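Local coordinates for nitroreductase FRM2 (Saccharomyces cerevisiae, PDB 4URP), which reduces 4-nitroquinoline N-oxide with NADH as a type II, FMN-dependent nitroreductase, and takes part in the oxidative stress response and in negative control of fatty acid metabolism, at residues 10-20 against 133-144; 63-71 against 81-89. One frame throughout, in Å; residues are numbered along the deposited sequence.

Contact 1: 10-20 against 133-144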
loop_
_atom_site.group_PDB
_atom_site.type_symbol
_atom_site.label_atom_id
_atom_site.label_comp_id
_atom_site.label_asym_id
_atom_site.label_seq_id
_atom_site.Cartn_x
_atom_site.Cartn_y
_atom_site.Cartn_z
ATOM N N ALA A 10 0.580 -6.215 15.296
ATOM C CA ALA A 10 1.176 -7.011 14.234
ATOM C C ALA A 10 1.927 -6.107 13.269
ATOM O O ALA A 10 2.902 -6.520 12.640
ATOM C CB ALA A 10 0.109 -7.805 13.502
ATOM N N ILE A 11 1.468 -4.867 13.154
ATOM C CA ILE A 11 2.137 -3.884 12.314
ATOM C C ILE A 11 3.409 -3.398 12.988
ATOM O O ILE A 11 4.461 -3.304 12.356
ATOM C CB ILE A 11 1.223 -2.680 12.034
ATOM C CG1 ILE A 11 0.042 -3.109 11.160
ATOM C CG2 ILE A 11 1.993 -1.562 11.350
ATOM C CD1 ILE A 11 -0.847 -1.964 10.763
ATOM N N THR A 12 3.306 -3.103 14.279
ATOM C CA THR A 12 4.436 -2.582 15.038
ATOM C C THR A 12 5.552 -3.613 15.168
ATOM O O THR A 12 6.733 -3.264 15.184
ATOM C CB THR A 12 4.004 -2.115 16.439
ATOM O OG1 THR A 12 3.421 -3.210 17.153
ATOM C CG2 THR A 12 2.983 -0.994 16.331
ATOM N N ASN A 13 5.178 -4.883 15.257
ATOM C CA ASN A 13 6.165 -5.951 15.312
ATOM C C ASN A 13 6.448 -6.522 13.930
ATOM O O ASN A 13 6.043 -7.641 13.612
ATOM C CB ASN A 13 5.726 -7.049 16.278
ATOM C CG ASN A 13 5.909 -6.650 17.729
ATOM O OD1 ASN A 13 6.779 -5.841 18.059
ATOM N ND2 ASN A 13 5.091 -7.218 18.604
ATOM N N ARG A 14 7.148 -5.737 13.118
ATOM C CA ARG A 14 7.482 -6.128 11.756
ATOM C C ARG A 14 8.583 -5.233 11.201
ATOM O O ARG A 14 8.484 -4.010 11.270
ATOM C CB ARG A 14 6.244 -6.031 10.862
ATOM C CG ARG A 14 6.477 -6.444 9.422
ATOM C CD ARG A 14 6.225 -5.290 8.463
ATOM N NE ARG A 14 7.475 -4.745 7.938
ATOM C CZ ARG A 14 8.041 -3.621 8.364
ATOM N NH1 ARG A 14 7.473 -2.910 9.331
ATOM N NH2 ARG A 14 9.178 -3.208 7.826
ATOM N N ARG A 15 9.633 -5.848 10.664
ATOM C CA ARG A 15 10.707 -5.108 10.002
ATOM C C ARG A 15 11.568 -6.022 9.136
ATOM O O ARG A 15 11.430 -7.244 9.180
ATOM C CB ARG A 15 11.581 -4.365 11.018
ATOM C CG ARG A 15 11.655 -2.853 10.787
ATOM C CD ARG A 15 12.447 -2.530 9.530
ATOM N NE ARG A 15 12.133 -1.213 8.980
ATOM C CZ ARG A 15 13.011 -0.222 8.870
ATOM N NH1 ARG A 15 14.262 -0.393 9.276
ATOM N NH2 ARG A 15 12.640 0.940 8.353
ATOM N N THR A 16 12.451 -5.414 8.348
ATOM C CA THR A 16 13.309 -6.135 7.415
ATOM C C THR A 16 14.223 -7.127 8.117
ATOM O O THR A 16 14.962 -6.773 9.030
ATOM C CB THR A 16 14.200 -5.174 6.610
ATOM O OG1 THR A 16 15.044 -4.440 7.506
ATOM C CG2 THR A 16 13.356 -4.205 5.806
ATOM N N ILE A 17 14.176 -8.374 7.667
ATOM C CA ILE A 17 14.993 -9.434 8.238
ATOM C C ILE A 17 15.940 -10.003 7.196
ATOM O O ILE A 17 15.512 -10.506 6.160
ATOM C CB ILE A 17 14.117 -10.582 8.759
ATOM C CG1 ILE A 17 13.303 -10.122 9.968
ATOM C CG2 ILE A 17 14.971 -11.769 9.132
ATOM C CD1 ILE A 17 14.143 -9.836 11.180
ATOM N N TYR A 18 17.234 -9.914 7.476
ATOM C CA TYR A 18 18.242 -10.451 6.577
ATOM C C TYR A 18 18.788 -11.766 7.110
ATOM O O TYR A 18 19.328 -12.569 6.350
ATOM C CB TYR A 18 19.372 -9.443 6.377
ATOM C CG TYR A 18 18.914 -8.150 5.745
ATOM C CD1 TYR A 18 18.556 -8.101 4.405
ATOM C CD2 TYR A 18 18.843 -6.979 6.485
ATOM C CE1 TYR A 18 18.137 -6.927 3.821
ATOM C CE2 TYR A 18 18.426 -5.794 5.905
ATOM C CZ TYR A 18 18.074 -5.776 4.573
ATOM O OH TYR A 18 17.656 -4.605 3.984
ATOM N N ASN A 19 18.645 -11.976 8.415
ATOM C CA ASN A 19 18.971 -13.260 9.019
ATOM C C ASN A 19 18.002 -14.317 8.515
ATOM O O ASN A 19 16.898 -14.464 9.038
ATOM C CB ASN A 19 18.901 -13.176 10.543
ATOM C CG ASN A 19 18.941 -14.543 11.201
ATOM O OD1 ASN A 19 19.758 -15.393 10.847
ATOM N ND2 ASN A 19 18.033 -14.772 12.143
ATOM N N LEU A 20 18.414 -15.046 7.487
ATOM C CA LEU A 20 17.517 -15.987 6.839
ATOM C C LEU A 20 18.136 -17.360 6.624
ATOM O O LEU A 20 19.259 -17.487 6.136
ATOM C CB LEU A 20 17.052 -15.427 5.495
ATOM C CG LEU A 20 15.550 -15.191 5.325
ATOM C CD1 LEU A 20 15.017 -14.290 6.423
ATOM C CD2 LEU A 20 15.254 -14.604 3.954
ATOM N N TRP A 133 3.754 -9.085 3.609
ATOM C CA TRP A 133 4.973 -9.002 4.398
ATOM C C TRP A 133 4.654 -9.051 5.886
ATOM O O TRP A 133 5.290 -9.780 6.648
ATOM C CB TRP A 133 5.680 -7.689 4.065
ATOM C CG TRP A 133 7.049 -7.524 4.649
ATOM C CD1 TRP A 133 7.725 -8.403 5.437
ATOM C CD2 TRP A 133 7.898 -6.391 4.471
ATOM N NE1 TRP A 133 8.954 -7.882 5.769
ATOM C CE2 TRP A 133 9.087 -6.655 5.191
ATOM C CE3 TRP A 133 7.783 -5.187 3.784
ATOM C CZ2 TRP A 133 10.138 -5.745 5.230
ATOM C CZ3 TRP A 133 8.822 -4.292 3.824
ATOM C CH2 TRP A 133 9.989 -4.574 4.544
ATOM N N THR A 134 3.663 -8.268 6.293
ATOM C CA THR A 134 3.274 -8.192 7.695
ATOM C C THR A 134 2.570 -9.473 8.141
ATOM O O THR A 134 2.458 -9.743 9.334
ATOM C CB THR A 134 2.353 -6.976 7.947
ATOM O OG1 THR A 134 2.855 -5.840 7.231
ATOM C CG2 THR A 134 2.290 -6.637 9.428
ATOM N N ALA A 135 2.106 -10.263 7.178
ATOM C CA ALA A 135 1.414 -11.511 7.481
ATOM C C ALA A 135 2.364 -12.705 7.484
ATOM O O ALA A 135 2.196 -13.636 8.270
ATOM C CB ALA A 135 0.274 -11.738 6.499
ATOM N N LEU A 136 3.354 -12.682 6.597
ATOM C CA LEU A 136 4.363 -13.735 6.554
ATOM C C LEU A 136 5.166 -13.771 7.843
ATOM O O LEU A 136 5.596 -14.832 8.293
ATOM C CB LEU A 136 5.307 -13.527 5.372
ATOM C CG LEU A 136 4.807 -14.007 4.012
ATOM C CD1 LEU A 136 5.904 -13.839 2.978
ATOM C CD2 LEU A 136 4.370 -15.454 4.105
ATOM N N GLU A 137 5.364 -12.600 8.435
ATOM C CA GLU A 137 6.112 -12.506 9.679
ATOM C C GLU A 137 5.275 -12.961 10.871
ATOM O O GLU A 137 5.808 -13.212 11.951
ATOM C CB GLU A 137 6.625 -11.082 9.894
ATOM C CG GLU A 137 7.600 -10.620 8.828
ATOM C CD GLU A 137 8.493 -9.495 9.303
ATOM O OE1 GLU A 137 8.300 -9.035 10.447
ATOM O OE2 GLU A 137 9.389 -9.072 8.540
ATOM N N LEU A 138 3.967 -13.078 10.672
ATOM C CA LEU A 138 3.088 -13.560 11.729
ATOM C C LEU A 138 3.149 -15.077 11.816
ATOM O O LEU A 138 3.024 -15.652 12.897
ATOM C CB LEU A 138 1.650 -13.107 11.486
ATOM C CG LEU A 138 1.368 -11.621 11.712
ATOM C CD1 LEU A 138 -0.120 -11.350 11.609
ATOM C CD2 LEU A 138 1.899 -11.185 13.060
ATOM N N LEU A 139 3.343 -15.714 10.667
ATOM C CA LEU A 139 3.470 -17.164 10.596
ATOM C C LEU A 139 4.721 -17.613 11.330
ATOM O O LEU A 139 4.758 -18.698 11.907
ATOM C CB LEU A 139 3.535 -17.620 9.138
ATOM C CG LEU A 139 2.225 -17.963 8.424
ATOM C CD1 LEU A 139 1.156 -16.917 8.688
ATOM C CD2 LEU A 139 2.480 -18.104 6.934
ATOM N N GLY A 140 5.742 -16.764 11.298
ATOM C CA GLY A 140 6.992 -17.034 11.982
ATOM C C GLY A 140 8.186 -16.696 11.113
ATOM O O GLY A 140 9.306 -16.540 11.601
ATOM N N LEU A 141 7.941 -16.575 9.814
ATOM C CA LEU A 141 9.001 -16.316 8.848
ATOM C C LEU A 141 9.652 -14.954 9.030
ATOM O O LEU A 141 9.118 -14.080 9.706
ATOM C CB LEU A 141 8.448 -16.413 7.425
ATOM C CG LEU A 141 8.024 -17.781 6.893
ATOM C CD1 LEU A 141 6.990 -17.600 5.799
ATOM C CD2 LEU A 141 9.231 -18.527 6.364
ATOM N N GLY A 142 10.815 -14.793 8.411
ATOM C CA GLY A 142 11.479 -13.510 8.316
ATOM C C GLY A 142 11.519 -13.111 6.856
ATOM O O GLY A 142 11.787 -13.938 5.988
ATOM N N ALA A 143 11.237 -11.845 6.577
ATOM C CA ALA A 143 11.148 -11.387 5.198
ATOM C C ALA A 143 11.693 -9.977 5.017
ATOM O O ALA A 143 11.750 -9.196 5.963
ATOM C CB ALA A 143 9.713 -11.470 4.710
ATOM N N ASN A 144 12.090 -9.661 3.791
ATOM C CA ASN A 144 12.651 -8.354 3.487
ATOM C C ASN A 144 12.270 -7.857 2.099
ATOM O O ASN A 144 11.882 -8.630 1.225
ATOM C CB ASN A 144 14.173 -8.379 3.640
ATOM C CG ASN A 144 14.850 -9.242 2.592
ATOM O OD1 ASN A 144 15.030 -10.445 2.782
ATOM N ND2 ASN A 144 15.236 -8.627 1.478
#
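R14 stands its guanidinium over one face of the W133 indole, a cation-pi contact with R14 CZ 4.4 Å from the centroid of the W133 six-membered ring. In this member of the nitroreductase fold, the chain leaving helix 7-12 passes over the last turns of helix 117-139 and then beside strand 143-144. The guanidinium and ring planes are 82° apart, which brings the edge with NE and NH2 down onto the indole; R14 NH2 lies 3.6 Å from W133 CH2. Bends at chi2 and chi3 of R14 turn the chain over the ring, after a first torsion (chi1 -179°) that sets CG opposite the backbone N. At the rim of the same indole, T16 CG2 comes to 3.6 Å from W133 CZ2. At the end of helix 7-12, A10 CB meets L138 CD2 at 3.9 Å, and T134 CG2 lies 3.3 Å from A10 O.

Mostly weak polar bonds follow the rim of the indole. E137 OE1 takes a weak bond from R15 N (3.5 Å), while E137 OE2 and A143 O each accept a weak bond from W133 NE1.

Farther out, L170 of strand 164-172 packs on W133, and N144 is bonded through its backbone to V171. R14 and R15 rest on P45 and N49 of the second subunit, at the dimer interface; related nitroreductases bind FMN between subunits, and these arginines may lie near that site. A143 O, besides meeting W133 NE1, is the acceptor for I17 N at 3.1 Å, with the donor standing above the carbonyl plane.

Contact 2: 63-71 against 81-89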
loop_
_atom_site.group_PDB
_atom_site.type_symbol
_atom_site.label_atom_id
_atom_site.label_comp_id
_atom_site.label_asym_id
_atom_site.label_seq_id
_atom_site.Cartn_x
_atom_site.Cartn_y
_atom_site.Cartn_z
ATOM N N HIS A 63 14.135 -20.354 -7.449
ATOM C CA HIS A 63 14.423 -19.160 -6.672
ATOM C C HIS A 63 15.892 -18.803 -6.820
ATOM O O HIS A 63 16.242 -17.657 -7.097
ATOM C CB HIS A 63 14.106 -19.414 -5.201
ATOM C CG HIS A 63 14.703 -18.407 -4.268
ATOM N ND1 HIS A 63 14.073 -17.227 -3.947
ATOM C CD2 HIS A 63 15.875 -18.402 -3.591
ATOM C CE1 HIS A 63 14.828 -16.537 -3.107
ATOM N NE2 HIS A 63 15.932 -17.235 -2.879
ATOM N N LYS A 64 16.748 -19.802 -6.638
ATOM C CA LYS A 64 18.187 -19.615 -6.751
ATOM C C LYS A 64 18.581 -19.224 -8.171
ATOM O O LYS A 64 19.587 -18.548 -8.380
ATOM C CB LYS A 64 18.921 -20.896 -6.352
ATOM C CG LYS A 64 18.664 -21.358 -4.928
ATOM C CD LYS A 64 19.713 -22.370 -4.491
ATOM C CE LYS A 64 19.572 -22.737 -3.021
ATOM N NZ LYS A 64 18.469 -23.711 -2.776
ATOM N N ARG A 65 17.774 -19.644 -9.140
ATOM C CA ARG A 65 18.080 -19.430 -10.548
ATOM C C ARG A 65 18.067 -17.958 -10.936
ATOM O O ARG A 65 18.817 -17.537 -11.815
ATOM C CB ARG A 65 17.084 -20.196 -11.417
ATOM C CG ARG A 65 17.724 -21.095 -12.455
ATOM C CD ARG A 65 16.681 -21.984 -13.105
ATOM N NE ARG A 65 17.291 -23.020 -13.929
ATOM C CZ ARG A 65 17.713 -24.190 -13.461
ATOM N NH1 ARG A 65 17.592 -24.473 -12.171
ATOM N NH2 ARG A 65 18.259 -25.078 -14.282
ATOM N N ILE A 66 17.212 -17.179 -10.282
ATOM C CA ILE A 66 17.046 -15.776 -10.644
ATOM C C ILE A 66 18.060 -14.867 -9.964
ATOM O O ILE A 66 18.684 -14.028 -10.612
ATOM C CB ILE A 66 15.621 -15.275 -10.340
ATOM C CG1 ILE A 66 14.604 -16.043 -11.184
ATOM C CG2 ILE A 66 15.504 -13.790 -10.630
ATOM C CD1 ILE A 66 14.871 -15.958 -12.669
ATOM N N TRP A 67 18.221 -15.028 -8.656
ATOM C CA TRP A 67 19.157 -14.193 -7.912
ATOM C C TRP A 67 20.596 -14.471 -8.329
ATOM O O TRP A 67 21.472 -13.616 -8.186
ATOM C CB TRP A 67 18.983 -14.398 -6.411
ATOM C CG TRP A 67 17.602 -14.125 -5.929
ATOM C CD1 TRP A 67 16.646 -15.046 -5.638
ATOM C CD2 TRP A 67 17.015 -12.843 -5.679
ATOM N NE1 TRP A 67 15.498 -14.424 -5.220
ATOM C CE2 TRP A 67 15.700 -13.070 -5.236
ATOM C CE3 TRP A 67 17.476 -11.528 -5.787
ATOM C CZ2 TRP A 67 14.839 -12.034 -4.900
ATOM C CZ3 TRP A 67 16.619 -10.501 -5.452
ATOM C CH2 TRP A 67 15.316 -10.759 -5.014
ATOM N N ASP A 68 20.834 -15.671 -8.850
ATOM C CA ASP A 68 22.137 -16.013 -9.399
ATOM C C ASP A 68 22.342 -15.291 -10.718
ATOM O O ASP A 68 23.472 -15.013 -11.116
ATOM C CB ASP A 68 22.251 -17.520 -9.617
ATOM C CG ASP A 68 23.507 -17.903 -10.366
ATOM O OD1 ASP A 68 24.565 -18.047 -9.719
ATOM O OD2 ASP A 68 23.437 -18.053 -11.604
ATOM N N ALA A 69 21.239 -14.997 -11.396
ATOM C CA ALA A 69 21.289 -14.287 -12.666
ATOM C C ALA A 69 21.488 -12.799 -12.427
ATOM O O ALA A 69 22.168 -12.120 -13.191
ATOM C CB ALA A 69 20.017 -14.532 -13.457
ATOM N N VAL A 70 20.882 -12.294 -11.361
ATOM C CA VAL A 70 21.061 -10.900 -10.992
ATOM C C VAL A 70 22.488 -10.688 -10.515
ATOM O O VAL A 70 23.168 -9.768 -10.961
ATOM C CB VAL A 70 20.076 -10.474 -9.884
ATOM C CG1 VAL A 70 20.406 -9.074 -9.391
ATOM C CG2 VAL A 70 18.649 -10.543 -10.392
ATOM N N ALA A 71 22.952 -11.576 -9.638
ATOM C CA ALA A 71 24.298 -11.482 -9.073
ATOM C C ALA A 71 25.401 -11.787 -10.084
ATOM O O ALA A 71 26.537 -12.072 -9.708
ATOM C CB ALA A 71 24.426 -12.394 -7.865
ATOM N N LYS A 81 26.261 -9.207 -2.613
ATOM C CA LYS A 81 26.061 -9.956 -1.377
ATOM C C LYS A 81 24.623 -9.787 -0.896
ATOM O O LYS A 81 24.271 -10.157 0.223
ATOM C CB LYS A 81 27.056 -9.505 -0.305
ATOM C CG LYS A 81 27.247 -10.515 0.820
ATOM C CD LYS A 81 27.421 -11.918 0.262
ATOM C CE LYS A 81 27.284 -12.972 1.344
ATOM N NZ LYS A 81 27.302 -14.343 0.772
ATOM N N ARG A 82 23.797 -9.212 -1.761
ATOM C CA ARG A 82 22.364 -9.142 -1.518
ATOM C C ARG A 82 21.609 -10.176 -2.361
ATOM O O ARG A 82 20.801 -10.925 -1.824
ATOM C CB ARG A 82 21.829 -7.720 -1.740
ATOM C CG ARG A 82 20.352 -7.560 -1.443
ATOM C CD ARG A 82 20.084 -7.632 0.044
ATOM N NE ARG A 82 20.620 -6.466 0.738
ATOM C CZ ARG A 82 19.906 -5.383 1.022
ATOM N NH1 ARG A 82 18.625 -5.318 0.671
ATOM N NH2 ARG A 82 20.467 -4.364 1.658
ATOM N N PRO A 83 21.877 -10.242 -3.679
ATOM C CA PRO A 83 21.205 -11.317 -4.414
ATOM C C PRO A 83 21.718 -12.704 -4.034
ATOM O O PRO A 83 20.928 -13.641 -3.940
ATOM C CB PRO A 83 21.565 -11.017 -5.872
ATOM C CG PRO A 83 21.897 -9.586 -5.894
ATOM C CD PRO A 83 22.573 -9.323 -4.596
ATOM N N GLU A 84 23.020 -12.838 -3.814
ATOM C CA GLU A 84 23.584 -14.149 -3.520
ATOM C C GLU A 84 23.275 -14.582 -2.094
ATOM O O GLU A 84 23.336 -15.768 -1.770
ATOM C CB GLU A 84 25.086 -14.182 -3.803
ATOM C CG GLU A 84 25.969 -13.684 -2.685
ATOM C CD GLU A 84 27.410 -13.556 -3.129
ATOM O OE1 GLU A 84 27.643 -13.400 -4.347
ATOM O OE2 GLU A 84 28.313 -13.622 -2.269
ATOM N N SER A 85 22.941 -13.616 -1.243
ATOM C CA SER A 85 22.478 -13.925 0.102
ATOM C C SER A 85 20.963 -14.064 0.099
ATOM O O SER A 85 20.339 -14.251 1.144
ATOM C CB SER A 85 22.909 -12.842 1.087
ATOM O OG SER A 85 22.412 -11.571 0.702
ATOM N N CYS A 86 20.376 -13.972 -1.089
ATOM C CA CYS A 86 18.950 -14.215 -1.256
ATOM C C CYS A 86 18.717 -15.581 -1.891
ATOM O O CYS A 86 17.650 -16.172 -1.730
ATOM C CB CYS A 86 18.309 -13.123 -2.117
ATOM S SG CYS A 86 17.874 -11.611 -1.224
ATOM N N ARG A 87 19.719 -16.082 -2.607
ATOM C CA ARG A 87 19.610 -17.382 -3.256
ATOM C C ARG A 87 20.362 -18.469 -2.503
ATOM O O ARG A 87 20.424 -19.612 -2.952
ATOM C CB ARG A 87 20.098 -17.310 -4.705
ATOM C CG ARG A 87 21.443 -16.641 -4.888
ATOM C CD ARG A 87 22.530 -17.628 -5.270
ATOM N NE ARG A 87 23.806 -16.948 -5.483
ATOM C CZ ARG A 87 24.942 -17.567 -5.788
ATOM N NH1 ARG A 87 24.970 -18.888 -5.917
ATOM N NH2 ARG A 87 26.051 -16.865 -5.963
ATOM N N ASP A 88 20.933 -18.118 -1.357
ATOM C CA ASP A 88 21.672 -19.092 -0.561
ATOM C C ASP A 88 21.253 -19.056 0.901
ATOM O O ASP A 88 21.829 -19.752 1.737
ATOM C CB ASP A 88 23.176 -18.842 -0.672
ATOM C CG ASP A 88 23.687 -18.993 -2.086
ATOM O OD1 ASP A 88 23.204 -19.893 -2.803
ATOM O OD2 ASP A 88 24.576 -18.213 -2.483
ATOM N N GLU A 89 20.247 -18.245 1.209
ATOM C CA GLU A 89 19.805 -18.092 2.590
ATOM C C GLU A 89 18.286 -18.098 2.722
ATOM O O GLU A 89 17.754 -18.242 3.819
ATOM C CB GLU A 89 20.382 -16.810 3.195
ATOM C CG GLU A 89 21.897 -16.798 3.274
ATOM C CD GLU A 89 22.435 -15.587 3.998
ATOM O OE1 GLU A 89 21.703 -15.023 4.839
ATOM O OE2 GLU A 89 23.592 -15.200 3.731
#
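P83 sets its ring against the C-terminal part of the 63-71 helix, its CB 3.7 Å from A71 CB and its CG 3.8 Å from V70 CG1. Beside it C86 lies on the W67 indole: C86 CB sits over the five-membered ring, 4.0 Å from its centroid, in a CH-pi contact, and C86 SG stands 6° off the normal of the six-membered ring in a sulfur-aromatic contact. W67 chi1 of -57°, with CG anti to the carbonyl carbon, brings one face of the indole under C86. R87 CB packs on W67 CB at 3.6 Å. Helix 60-73 and the loop after it form the connection between antiparallel strands 55-59 and 92-99 of the nitroreductase sheet; here the loop folds back on the helix, and V171 of strand 164-172 touches both W67 and C86. With W67 cut back to alanine, C86 CB and SG are likely to lose the ring face they rest on, and a gap would probably open between helix and loop.

The other side is looser and more exposed. The R87 guanidinium has a carboxylate oxygen on each face: D68 OD1, a long 3.9 Å from R87 NH1, and D88 OD2, 3.3 Å from R87 NE. Both oxygens lie well out of the guanidinium plane, an attraction of charges without directed N-H bonds. Alongside, the aliphatic chain of K64 runs past R87 O, with K64 CG 3.2 Å from that oxygen.

Contact 2 is nested along the chain within the loop that contact 1 closes, and their centres are 20 Å apart. They touch where Y18 and L20 meet R82 and E89: L20 O packs on E89 CB at 3.2 Å, and Y18 OH approaches R82 NH1 at 3.5 Å. V171 of strand 164-172 joins them through the sheet, bonded to the N144 backbone in contact 1 and touched by W67 and C86 in contact 2. Their surroundings differ. Contact 1 borders the second subunit; since nitroreductases build their FMN sites between subunits, it may lie near one, whereas contact 2 is touched by no other protein chain of the dimer.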